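Local atomic coordinates of cytochrome c (Pseudomonas aeruginosa, PDB entry 6RTE), a protein that catalyses the dehydrogenation of dihydro-heme d1 during heme d1 biosynthesis, with a heme c-binding cytochrome domain joined to an eight-bladed beta-propeller. Residues 66-71 against 106-111; 75-80 against 99-104; 113-118 against 238-243. One frame throughout, in Å; residues are numbered along the deposited sequence.

Contact 1. Residues 66-71 against 106-111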
loop_
_atom_site.group_PDB
_atom_site.type_symbol
_atom_site.label_atom_id
_atom_site.label_comp_id
_atom_site.label_asym_id
_atom_site.label_seq_id
_atom_site.Cartn_x
_atom_site.Cartn_y
_atom_site.Cartn_z
ATOM N N GLU A 66 -4.460 5.494 16.395
ATOM C CA GLU A 66 -4.119 5.428 14.981
ATOM C C GLU A 66 -3.976 3.983 14.516
ATOM O O GLU A 66 -4.401 3.637 13.411
ATOM C CB GLU A 66 -2.811 6.192 14.708
ATOM C CG GLU A 66 -2.880 7.703 14.894
ATOM C CD GLU A 66 -2.669 8.155 16.345
ATOM O OE1 GLU A 66 -2.725 7.328 17.291
ATOM O OE2 GLU A 66 -2.442 9.365 16.530
ATOM N N SER A 67 -3.359 3.136 15.342
ATOM C CA SER A 67 -3.128 1.746 14.962
ATOM C C SER A 67 -4.432 1.009 14.718
ATOM O O SER A 67 -4.476 0.076 13.898
ATOM C CB SER A 67 -2.336 1.036 16.061
ATOM O OG SER A 67 -1.299 1.860 16.544
ATOM N N LEU A 68 -5.489 1.397 15.432
ATOM C CA LEU A 68 -6.779 0.712 15.427
ATOM C C LEU A 68 -7.813 1.413 14.560
ATOM O O LEU A 68 -9.015 1.123 14.681
ATOM C CB LEU A 68 -7.297 0.582 16.867
ATOM C CG LEU A 68 -6.317 -0.107 17.826
ATOM C CD1 LEU A 68 -6.856 -0.149 19.251
ATOM C CD2 LEU A 68 -5.969 -1.511 17.341
ATOM N N SER A 69 -7.376 2.305 13.670
ATOM C CA SER A 69 -8.292 3.070 12.821
ATOM C C SER A 69 -9.188 2.190 11.966
ATOM O O SER A 69 -10.263 2.636 11.551
ATOM C CB SER A 69 -7.489 4.018 11.916
ATOM O OG SER A 69 -6.713 3.295 10.968
ATOM N N ARG A 70 -8.785 0.954 11.697
ATOM C CA ARG A 70 -9.588 0.042 10.903
ATOM C C ARG A 70 -10.337 -0.980 11.746
ATOM O O ARG A 70 -11.035 -1.828 11.186
ATOM C CB ARG A 70 -8.706 -0.698 9.889
ATOM C CG ARG A 70 -8.702 -0.099 8.498
ATOM C CD ARG A 70 -7.686 1.018 8.357
ATOM N NE ARG A 70 -7.023 0.977 7.052
ATOM C CZ ARG A 70 -5.976 1.727 6.718
ATOM N NH1 ARG A 70 -5.460 2.583 7.586
ATOM N NH2 ARG A 70 -5.443 1.618 5.509
ATOM N N LEU A 71 -10.211 -0.920 13.068
ATOM C CA LEU A 71 -10.821 -1.883 13.978
ATOM C C LEU A 71 -11.833 -1.137 14.839
ATOM O O LEU A 71 -11.457 -0.270 15.631
ATOM C CB LEU A 71 -9.753 -2.552 14.844
ATOM C CG LEU A 71 -10.217 -3.664 15.790
ATOM C CD1 LEU A 71 -10.616 -4.917 14.997
ATOM C CD2 LEU A 71 -9.123 -3.975 16.804
ATOM N N ALA A 106 -11.940 1.367 26.104
ATOM C CA ALA A 106 -11.915 2.819 26.239
ATOM C C ALA A 106 -10.482 3.337 26.283
ATOM O O ALA A 106 -10.151 4.320 25.613
ATOM C CB ALA A 106 -12.686 3.247 27.490
ATOM N N TYR A 107 -9.617 2.668 27.050
ATOM C CA TYR A 107 -8.216 3.068 27.162
ATOM C C TYR A 107 -7.482 2.962 25.826
ATOM O O TYR A 107 -6.656 3.825 25.494
ATOM C CB TYR A 107 -7.531 2.201 28.224
ATOM C CG TYR A 107 -6.045 2.421 28.387
ATOM C CD1 TYR A 107 -5.554 3.573 28.987
ATOM C CD2 TYR A 107 -5.130 1.460 27.966
ATOM C CE1 TYR A 107 -4.187 3.769 29.147
ATOM C CE2 TYR A 107 -3.769 1.646 28.117
ATOM C CZ TYR A 107 -3.302 2.803 28.708
ATOM O OH TYR A 107 -1.948 2.990 28.863
ATOM N N LEU A 108 -7.749 1.907 25.050
ATOM C CA LEU A 108 -7.019 1.714 23.803
ATOM C C LEU A 108 -7.355 2.807 22.794
ATOM O O LEU A 108 -6.491 3.240 22.033
ATOM C CB LEU A 108 -7.329 0.345 23.190
ATOM C CG LEU A 108 -6.859 -0.918 23.926
ATOM C CD1 LEU A 108 -7.005 -2.113 22.998
ATOM C CD2 LEU A 108 -5.440 -0.787 24.404
ATOM N N TYR A 109 -8.614 3.250 22.764
ATOM C CA TYR A 109 -9.036 4.244 21.788
ATOM C C TYR A 109 -8.890 5.674 22.289
ATOM O O TYR A 109 -9.036 6.607 21.495
ATOM C CB TYR A 109 -10.474 3.953 21.354
ATOM C CG TYR A 109 -10.541 2.722 20.465
ATOM C CD1 TYR A 109 -10.588 1.446 21.017
ATOM C CD2 TYR A 109 -10.503 2.835 19.081
ATOM C CE1 TYR A 109 -10.619 0.318 20.215
ATOM C CE2 TYR A 109 -10.532 1.705 18.269
ATOM C CZ TYR A 109 -10.587 0.448 18.847
ATOM O OH TYR A 109 -10.633 -0.684 18.053
ATOM N N GLN A 110 -8.563 5.867 23.558
ATOM C CA GLN A 110 -8.382 7.208 24.102
ATOM C C GLN A 110 -7.013 7.744 23.706
ATOM O O GLN A 110 -6.011 7.034 23.803
ATOM C CB GLN A 110 -8.532 7.180 25.623
ATOM C CG GLN A 110 -8.149 8.474 26.333
ATOM C CD GLN A 110 -9.029 9.648 25.945
ATOM O OE1 GLN A 110 -10.258 9.564 25.991
ATOM N NE2 GLN A 110 -8.401 10.755 25.564
ATOM N N ALA A 111 -6.971 8.991 23.250
ATOM C CA ALA A 111 -5.692 9.612 22.938
ATOM C C ALA A 111 -4.859 9.746 24.211
ATOM O O ALA A 111 -5.405 10.074 25.277
ATOM C CB ALA A 111 -5.901 10.991 22.308
#

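Contact 2. Residues 75-80 against 99-104. With HEC (heme c), chain C.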
loop_
_atom_site.group_PDB
_atom_site.type_symbol
_atom_site.label_atom_id
_atom_site.label_comp_id
_atom_site.label_asym_id
_atom_site.label_seq_id
_atom_site.Cartn_x
_atom_site.Cartn_y
_atom_site.Cartn_z
ATOM N N GLN A 75 -15.336 -4.522 17.819
ATOM C CA GLN A 75 -14.535 -5.640 17.331
ATOM C C GLN A 75 -13.305 -5.856 18.205
ATOM O O GLN A 75 -12.916 -7.002 18.465
ATOM C CB GLN A 75 -14.136 -5.395 15.875
ATOM C CG GLN A 75 -15.336 -5.217 14.942
ATOM C CD GLN A 75 -14.949 -4.719 13.556
ATOM O OE1 GLN A 75 -13.935 -4.032 13.384
ATOM N NE2 GLN A 75 -15.755 -5.068 12.558
ATOM N N ALA A 76 -12.679 -4.769 18.671
ATOM C CA ALA A 76 -11.588 -4.905 19.634
ATOM C C ALA A 76 -12.067 -5.598 20.903
ATOM O O ALA A 76 -11.366 -6.454 21.457
ATOM C CB ALA A 76 -11.003 -3.536 19.973
ATOM N N ARG A 77 -13.263 -5.238 21.379
ATOM C CA ARG A 77 -13.800 -5.865 22.582
ATOM C C ARG A 77 -13.919 -7.373 22.407
ATOM O O ARG A 77 -13.568 -8.143 23.310
ATOM C CB ARG A 77 -15.160 -5.260 22.908
ATOM C CG ARG A 77 -15.658 -5.565 24.306
ATOM C CD ARG A 77 -16.937 -4.804 24.604
ATOM N NE ARG A 77 -17.358 -4.998 25.989
ATOM C CZ ARG A 77 -18.063 -6.042 26.414
ATOM N NH1 ARG A 77 -18.441 -6.989 25.564
ATOM N NH2 ARG A 77 -18.394 -6.133 27.698
ATOM N N GLU A 78 -14.412 -7.818 21.249
ATOM C CA GLU A 78 -14.575 -9.249 21.031
ATOM C C GLU A 78 -13.228 -9.944 20.931
ATOM O O GLU A 78 -13.087 -11.085 21.389
ATOM C CB GLU A 78 -15.414 -9.497 19.776
ATOM C CG GLU A 78 -16.852 -8.994 19.878
ATOM C CD GLU A 78 -17.728 -9.861 20.781
ATOM O OE1 GLU A 78 -17.200 -10.793 21.425
ATOM O OE2 GLU A 78 -18.952 -9.611 20.843
ATOM N N VAL A 79 -12.225 -9.266 20.356
ATOM C CA VAL A 79 -10.881 -9.821 20.293
ATOM C C VAL A 79 -10.296 -9.968 21.693
ATOM O O VAL A 79 -9.650 -10.977 22.009
ATOM C CB VAL A 79 -9.980 -8.943 19.401
ATOM C CG1 VAL A 79 -8.548 -9.449 19.443
ATOM C CG2 VAL A 79 -10.486 -8.932 17.968
ATOM N N ILE A 80 -10.508 -8.967 22.553
ATOM C CA ILE A 80 -9.976 -9.035 23.910
ATOM C C ILE A 80 -10.627 -10.172 24.689
ATOM O O ILE A 80 -9.984 -10.822 25.523
ATOM C CB ILE A 80 -10.177 -7.686 24.629
ATOM C CG1 ILE A 80 -9.318 -6.604 23.978
ATOM C CG2 ILE A 80 -9.872 -7.833 26.121
ATOM C CD1 ILE A 80 -9.662 -5.190 24.440
ATOM N N ALA A 99 -17.163 -4.874 32.711
ATOM C CA ALA A 99 -16.676 -3.539 33.045
ATOM C C ALA A 99 -15.185 -3.414 32.757
ATOM O O ALA A 99 -14.711 -2.358 32.323
ATOM C CB ALA A 99 -16.967 -3.225 34.509
ATOM N N ALA A 100 -14.429 -4.485 32.994
ATOM C CA ALA A 100 -12.996 -4.452 32.742
ATOM C C ALA A 100 -12.704 -4.465 31.248
ATOM O O ALA A 100 -11.761 -3.811 30.786
ATOM C CB ALA A 100 -12.328 -5.629 33.449
ATOM N N ALA A 101 -13.514 -5.194 30.471
ATOM C CA ALA A 101 -13.343 -5.199 29.021
ATOM C C ALA A 101 -13.662 -3.830 28.432
ATOM O O ALA A 101 -12.921 -3.327 27.581
ATOM C CB ALA A 101 -14.228 -6.276 28.391
ATOM N N ASP A 102 -14.760 -3.209 28.881
ATOM C CA ASP A 102 -15.087 -1.869 28.411
ATOM C C ASP A 102 -13.996 -0.879 28.797
ATOM O O ASP A 102 -13.605 -0.024 27.992
ATOM C CB ASP A 102 -16.432 -1.415 28.977
ATOM C CG ASP A 102 -17.564 -2.366 28.641
ATOM O OD1 ASP A 102 -17.493 -3.050 27.598
ATOM O OD2 ASP A 102 -18.529 -2.423 29.428
ATOM N N ALA A 103 -13.488 -0.980 30.030
ATOM C CA ALA A 103 -12.413 -0.092 30.456
ATOM C C ALA A 103 -11.201 -0.225 29.542
ATOM O O ALA A 103 -10.590 0.781 29.155
ATOM C CB ALA A 103 -12.025 -0.390 31.899
ATOM N N LEU A 104 -10.835 -1.462 29.190
ATOM C CA LEU A 104 -9.666 -1.661 28.343
ATOM C C LEU A 104 -9.889 -1.069 26.955
ATOM O O LEU A 104 -9.011 -0.378 26.425
ATOM C CB LEU A 104 -9.329 -3.149 28.266
ATOM C CG LEU A 104 -8.408 -3.656 29.381
ATOM C CD1 LEU A 104 -8.429 -5.177 29.451
ATOM C CD2 LEU A 104 -6.985 -3.148 29.174
HETATM FE FE HEC C . -3.319 -8.725 22.164
HETATM C CHA HEC C . -3.930 -8.575 18.856
HETATM C CHB HEC C . -5.691 -6.296 22.753
HETATM C CHC HEC C . -2.942 -9.137 25.609
HETATM C CHD HEC C . -0.628 -10.700 21.672
HETATM N NA HEC C . -4.572 -7.649 21.047
HETATM C C1A HEC C . -4.658 -7.749 19.679
HETATM C C2A HEC C . -5.642 -6.844 19.207
HETATM C C3A HEC C . -6.139 -6.209 20.296
HETATM C C4A HEC C . -5.471 -6.701 21.446
HETATM C CMA HEC C . -7.204 -5.154 20.277
HETATM C CAA HEC C . -6.052 -6.630 17.767
HETATM C CBA HEC C . -5.117 -5.577 17.148
HETATM C CGA HEC C . -5.307 -5.300 15.677
HETATM O O1A HEC C . -4.484 -4.561 15.079
HETATM O O2A HEC C . -6.248 -5.794 15.045
HETATM N NB HEC C . -4.171 -7.857 23.874
HETATM C C1B HEC C . -5.096 -6.902 23.873
HETATM C C2B HEC C . -5.423 -6.555 25.216
HETATM C C3B HEC C . -4.673 -7.344 26.045
HETATM C C4B HEC C . -3.861 -8.187 25.140
HETATM C CMB HEC C . -6.423 -5.514 25.625
HETATM C CAB HEC C . -4.609 -7.466 27.530
HETATM C CBB HEC C . -6.020 -7.384 28.109
HETATM N NC HEC C . -2.023 -9.744 23.445
HETATM C C1C HEC C . -2.018 -9.789 24.797
HETATM C C2C HEC C . -0.945 -10.602 25.219
HETATM C C3C HEC C . -0.286 -11.066 24.088
HETATM C C4C HEC C . -0.974 -10.495 22.977
HETATM C CMC HEC C . -0.631 -10.881 26.658
HETATM C CAC HEC C . 0.916 -11.909 23.912
HETATM C CBC HEC C . 0.891 -13.380 24.309
HETATM N ND HEC C . -2.479 -9.464 20.632
HETATM C C1D HEC C . -1.395 -10.243 20.605
HETATM C C2D HEC C . -1.058 -10.609 19.223
HETATM C C3D HEC C . -1.969 -10.031 18.435
HETATM C C4D HEC C . -2.856 -9.298 19.345
HETATM C CMD HEC C . 0.092 -11.475 18.779
HETATM C CAD HEC C . -2.037 -10.099 16.929
HETATM C CBD HEC C . -2.840 -11.317 16.465
HETATM C CGD HEC C . -2.942 -11.416 14.960
HETATM O O1D HEC C . -2.027 -11.959 14.322
HETATM O O2D HEC C . -3.921 -10.975 14.341
#

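Contact 3. Residues 113-118 against 238-243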
loop_
_atom_site.group_PDB
_atom_site.type_symbol
_atom_site.label_atom_id
_atom_site.label_comp_id
_atom_site.label_asym_id
_atom_site.label_seq_id
_atom_site.Cartn_x
_atom_site.Cartn_y
_atom_site.Cartn_z
ATOM N N PRO A 113 -2.211 11.327 27.028
ATOM C CA PRO A 113 -2.087 12.730 27.458
ATOM C C PRO A 113 -1.095 13.521 26.622
ATOM O O PRO A 113 -1.283 14.728 26.424
ATOM C CB PRO A 113 -1.629 12.619 28.924
ATOM C CG PRO A 113 -1.805 11.176 29.302
ATOM C CD PRO A 113 -1.704 10.386 28.040
ATOM N N ARG A 114 -0.048 12.879 26.130
ATOM C CA ARG A 114 0.907 13.495 25.214
ATOM C C ARG A 114 1.161 12.525 24.070
ATOM O O ARG A 114 1.136 11.300 24.251
ATOM C CB ARG A 114 2.219 13.861 25.901
ATOM C CG ARG A 114 2.203 15.183 26.717
ATOM C CD ARG A 114 2.330 16.422 25.810
ATOM N NE ARG A 114 1.107 16.665 25.035
ATOM C CZ ARG A 114 0.104 17.432 25.415
ATOM N NH1 ARG A 114 0.130 18.084 26.596
ATOM N NH2 ARG A 114 -0.958 17.546 24.631
ATOM N N GLU A 115 1.376 13.082 22.890
ATOM C CA GLU A 115 1.557 12.272 21.701
ATOM C C GLU A 115 2.854 11.470 21.796
ATOM O O GLU A 115 3.898 12.028 22.145
ATOM C CB GLU A 115 1.571 13.173 20.472
ATOM C CG GLU A 115 1.714 12.455 19.156
ATOM C CD GLU A 115 1.789 13.451 18.003
ATOM O OE1 GLU A 115 2.904 13.806 17.600
ATOM O OE2 GLU A 115 0.723 13.904 17.562
ATOM N N PRO A 116 2.831 10.171 21.495
ATOM C CA PRO A 116 4.067 9.383 21.560
ATOM C C PRO A 116 5.078 9.863 20.531
ATOM O O PRO A 116 4.719 10.247 19.414
ATOM C CB PRO A 116 3.596 7.953 21.251
ATOM C CG PRO A 116 2.122 7.955 21.444
ATOM C CD PRO A 116 1.658 9.349 21.141
ATOM N N GLN A 117 6.358 9.814 20.907
ATOM C CA GLN A 117 7.459 10.236 20.057
ATOM C C GLN A 117 8.174 9.033 19.422
ATOM O O GLN A 117 8.128 7.907 19.929
ATOM C CB GLN A 117 8.479 11.049 20.862
ATOM C CG GLN A 117 7.895 12.166 21.708
ATOM C CD GLN A 117 7.404 13.317 20.876
ATOM O OE1 GLN A 117 8.194 14.026 20.243
ATOM N NE2 GLN A 117 6.091 13.503 20.846
ATOM N N TRP A 118 8.863 9.301 18.315
ATOM C CA TRP A 118 9.766 8.315 17.707
ATOM C C TRP A 118 10.910 9.089 17.058
ATOM O O TRP A 118 10.791 9.532 15.912
ATOM C CB TRP A 118 9.053 7.426 16.706
ATOM C CG TRP A 118 9.796 6.134 16.496
ATOM C CD1 TRP A 118 10.374 5.689 15.344
ATOM C CD2 TRP A 118 10.059 5.143 17.488
ATOM N NE1 TRP A 118 10.974 4.465 15.558
ATOM C CE2 TRP A 118 10.794 4.115 16.868
ATOM C CE3 TRP A 118 9.734 5.019 18.844
ATOM C CZ2 TRP A 118 11.205 2.971 17.556
ATOM C CZ3 TRP A 118 10.147 3.888 19.527
ATOM C CH2 TRP A 118 10.887 2.883 18.877
ATOM N N ASN A 238 4.962 8.780 7.194
ATOM C CA ASN A 238 4.381 8.403 8.472
ATOM C C ASN A 238 3.164 9.258 8.808
ATOM O O ASN A 238 3.137 10.470 8.543
ATOM C CB ASN A 238 5.408 8.532 9.603
ATOM C CG ASN A 238 6.463 7.442 9.581
ATOM O OD1 ASN A 238 6.205 6.317 9.157
ATOM N ND2 ASN A 238 7.663 7.770 10.052
ATOM N N TYR A 239 2.143 8.605 9.384
ATOM C CA TYR A 239 1.083 9.296 10.089
ATOM C C TYR A 239 1.552 9.745 11.473
ATOM O O TYR A 239 1.271 10.868 11.889
ATOM C CB TYR A 239 -0.142 8.387 10.250
ATOM C CG TYR A 239 -1.301 8.697 9.351
ATOM C CD1 TYR A 239 -1.111 9.319 8.126
ATOM C CD2 TYR A 239 -2.599 8.362 9.732
ATOM C CE1 TYR A 239 -2.172 9.607 7.297
ATOM C CE2 TYR A 239 -3.674 8.640 8.908
ATOM C CZ TYR A 239 -3.447 9.264 7.684
ATOM O OH TYR A 239 -4.493 9.560 6.843
ATOM N N LEU A 240 2.240 8.857 12.192
ATOM C CA LEU A 240 2.706 9.128 13.547
ATOM C C LEU A 240 4.144 8.644 13.710
ATOM O O LEU A 240 4.424 7.464 13.469
ATOM C CB LEU A 240 1.804 8.442 14.570
ATOM C CG LEU A 240 2.204 8.647 16.036
ATOM C CD1 LEU A 240 1.912 10.083 16.453
ATOM C CD2 LEU A 240 1.478 7.637 16.913
ATOM N N PRO A 241 5.096 9.529 14.053
ATOM C CA PRO A 241 4.964 10.990 14.050
ATOM C C PRO A 241 4.569 11.512 12.666
ATOM O O PRO A 241 4.621 10.754 11.697
ATOM C CB PRO A 241 6.369 11.478 14.436
ATOM C CG PRO A 241 7.012 10.307 15.140
ATOM C CD PRO A 241 6.448 9.096 14.466
ATOM N N GLY A 242 4.190 12.784 12.573
ATOM C CA GLY A 242 3.934 13.394 11.287
ATOM C C GLY A 242 5.230 13.777 10.602
ATOM O O GLY A 242 5.726 14.897 10.765
ATOM N N ASN A 243 5.816 12.851 9.851
ATOM C CA ASN A 243 7.137 13.122 9.295
ATOM C C ASN A 243 7.396 12.220 8.099
ATOM O O ASN A 243 6.599 11.338 7.767
ATOM C CB ASN A 243 8.233 12.962 10.357
ATOM C CG ASN A 243 8.390 11.523 10.868
ATOM O OD1 ASN A 243 7.955 10.557 10.236
ATOM N ND2 ASN A 243 9.031 11.384 12.034
HETATM O O HOH W 1 9.652 8.722 13.287
#

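Contact 1. Residues 66-71 against 106-111
The hydroxyl of Tyr109 donates a hydrogen bond to the backbone carbonyl of Leu71, with OH 2.6 Å from O. This bond ties the last turn of helix 98-109, in the cytochrome c domain, to the loop that runs from helix 48-51 to helix 73-82. The donor does not follow a lone pair of the oxygen. It stands above the carbonyl plane, 54° out of it. Seen from the tyrosine, the oxygen sits at the ring edge and near the ring plane.

Leu71 is the last residue of a type I beta turn that starts at Leu68. The turn is closed by Leu71 N, 2.9 Å from Leu68 O, and it brings both leucines to the same tyrosine. Leu68 takes the face of the ring. Its CD1 lies 4.1 Å from the Tyr109 ring centroid and 24° off the ring normal, a CH-pi contact shifted toward the rim. Leu68 CB packs on Tyr109 CE2 at 3.7 Å. The two side chains cross at about a right angle, and CD1 lies nearest CZ and CE1, over the hydroxyl end of the ring. The same Leu68 CD1 also meets Leu108 CB at 4.0 Å, which joins the loop to two successive residues of the helix.

Pro73 and Ala76 of helix 73-82 also touch Tyr109. Leu71 belongs to the heme c pocket, so the loop gripped by the tyrosine also touches the cofactor. In the same loop, Ser67 OG is hydrogen-bonded to Leu64 N. Leu71 has CG opposite its backbone N (chi1 -176°), which lays the side chain beside the phenol oxygen: CB, CG and CD2 each lie 3.8 Å from Tyr109 OH.

Contact 2. Residues 75-80 against 99-104
Arg77 is the first residue of 75-80 to reach across to 99-104. Its CG is anti to the backbone N (chi1 -165°), and the chain then runs extended to NE, which carries the guanidinium to Asp102. NE donates to Asp102 OD1 at a short 2.5 Å. NH2 adds a weak bond to the same OD1 at 3.2 Å. One carboxylate oxygen therefore takes both branches of the salt bridge. The two planes are turned 32° against each other, so this is not a flat, two-oxygen pairing. Ala101 CB lies over one guanidinium face, 4.1 Å from Arg77 NE. Arg77 NH2 has a second acidic partner, Asp98, just before the segment. The positive charge is probably shared between two carboxylates near the start of helix 98-109.

Val79 faces the cofactor instead, with CG1 3.9 Å from C2A of heme c. Ile80 serves both sides. Its CD1 packs on Leu104 CB at 4.3 Å, and the same CD1 is 3.5 Å from the heme methyl CMB. Leu104 also reaches the heme, placing CD1 3.5 Å from CBB. Salt bridge and apolar contacts therefore lie at different levels: the charged pair is on the more exposed side, and the leucine and isoleucine are buried beside the heme.

The two helical segments pass at 9.8 Å between axes, with their directions 127° apart. Helices 73-82 and 98-109 together supply Val79, Ile80 and Leu104 to the heme c pocket, packing that fits the small all-helical cytochrome c fold.

Contact 3. Residues 113-118 against 238-243
The Trp118 indole has water 1 at its edge, in the ring plane, and this water bridges the two segments. It donates to Trp118 O and accepts from Asn243 ND2, and its oxygen is 3.0 Å from each of them. Arg217 is the main outside partner of the indole: its O accepts from Trp118 NE1, and its side chain makes a cation-pi contact.

The ring does not pack on 238-243; the base of the side chain does. Trp118 CB lies 3.8 Å from Pro241 CD, and Trp118 N lies 3.8 Å from Pro241 CG. The peptide bond before Pro241 is cis.

Glu115 is extended (chi1 -178°), which runs it alongside Leu240, and the two side chains point in opposite directions as they pass. Leu240 CD1 meets Glu115 where its stem joins the carboxylate, 3.6 Å from CG and 3.7 Å from CD.

Asn238 ND2 donates to Asn243 OD1 at 2.8 Å, which fastens the base of the loop. Tyr239 and Leu240 form a classic beta bulge opposite Asn221. The contact ties the linker after helix 98-109 to the hairpin loop between strands 233-238 and 243-248, the two middle strands of a four-stranded antiparallel beta-propeller blade.

From the N terminus, the chain passes helices 38-46 and 48-51 and enters the loop that holds 66-71. Contact 1 closes when the end of helix 98-109 returns to that loop. Contact 2 is nested inside this closure and joins helix 73-82 to the start of helix 98-109. Both use helix 98-109, and they touch where Leu71 and Tyr109 meet Ala76. Contact 3 follows in series. It links the segment after the cytochrome helices to a propeller hairpin loop, across 119 residues that include helix 120-126 and the first propeller strands. Glu66 packs on Leu240, so contacts 1 and 3 also meet. Contact 2 stays apart from contact 3, about 13 Å away between nearest atoms.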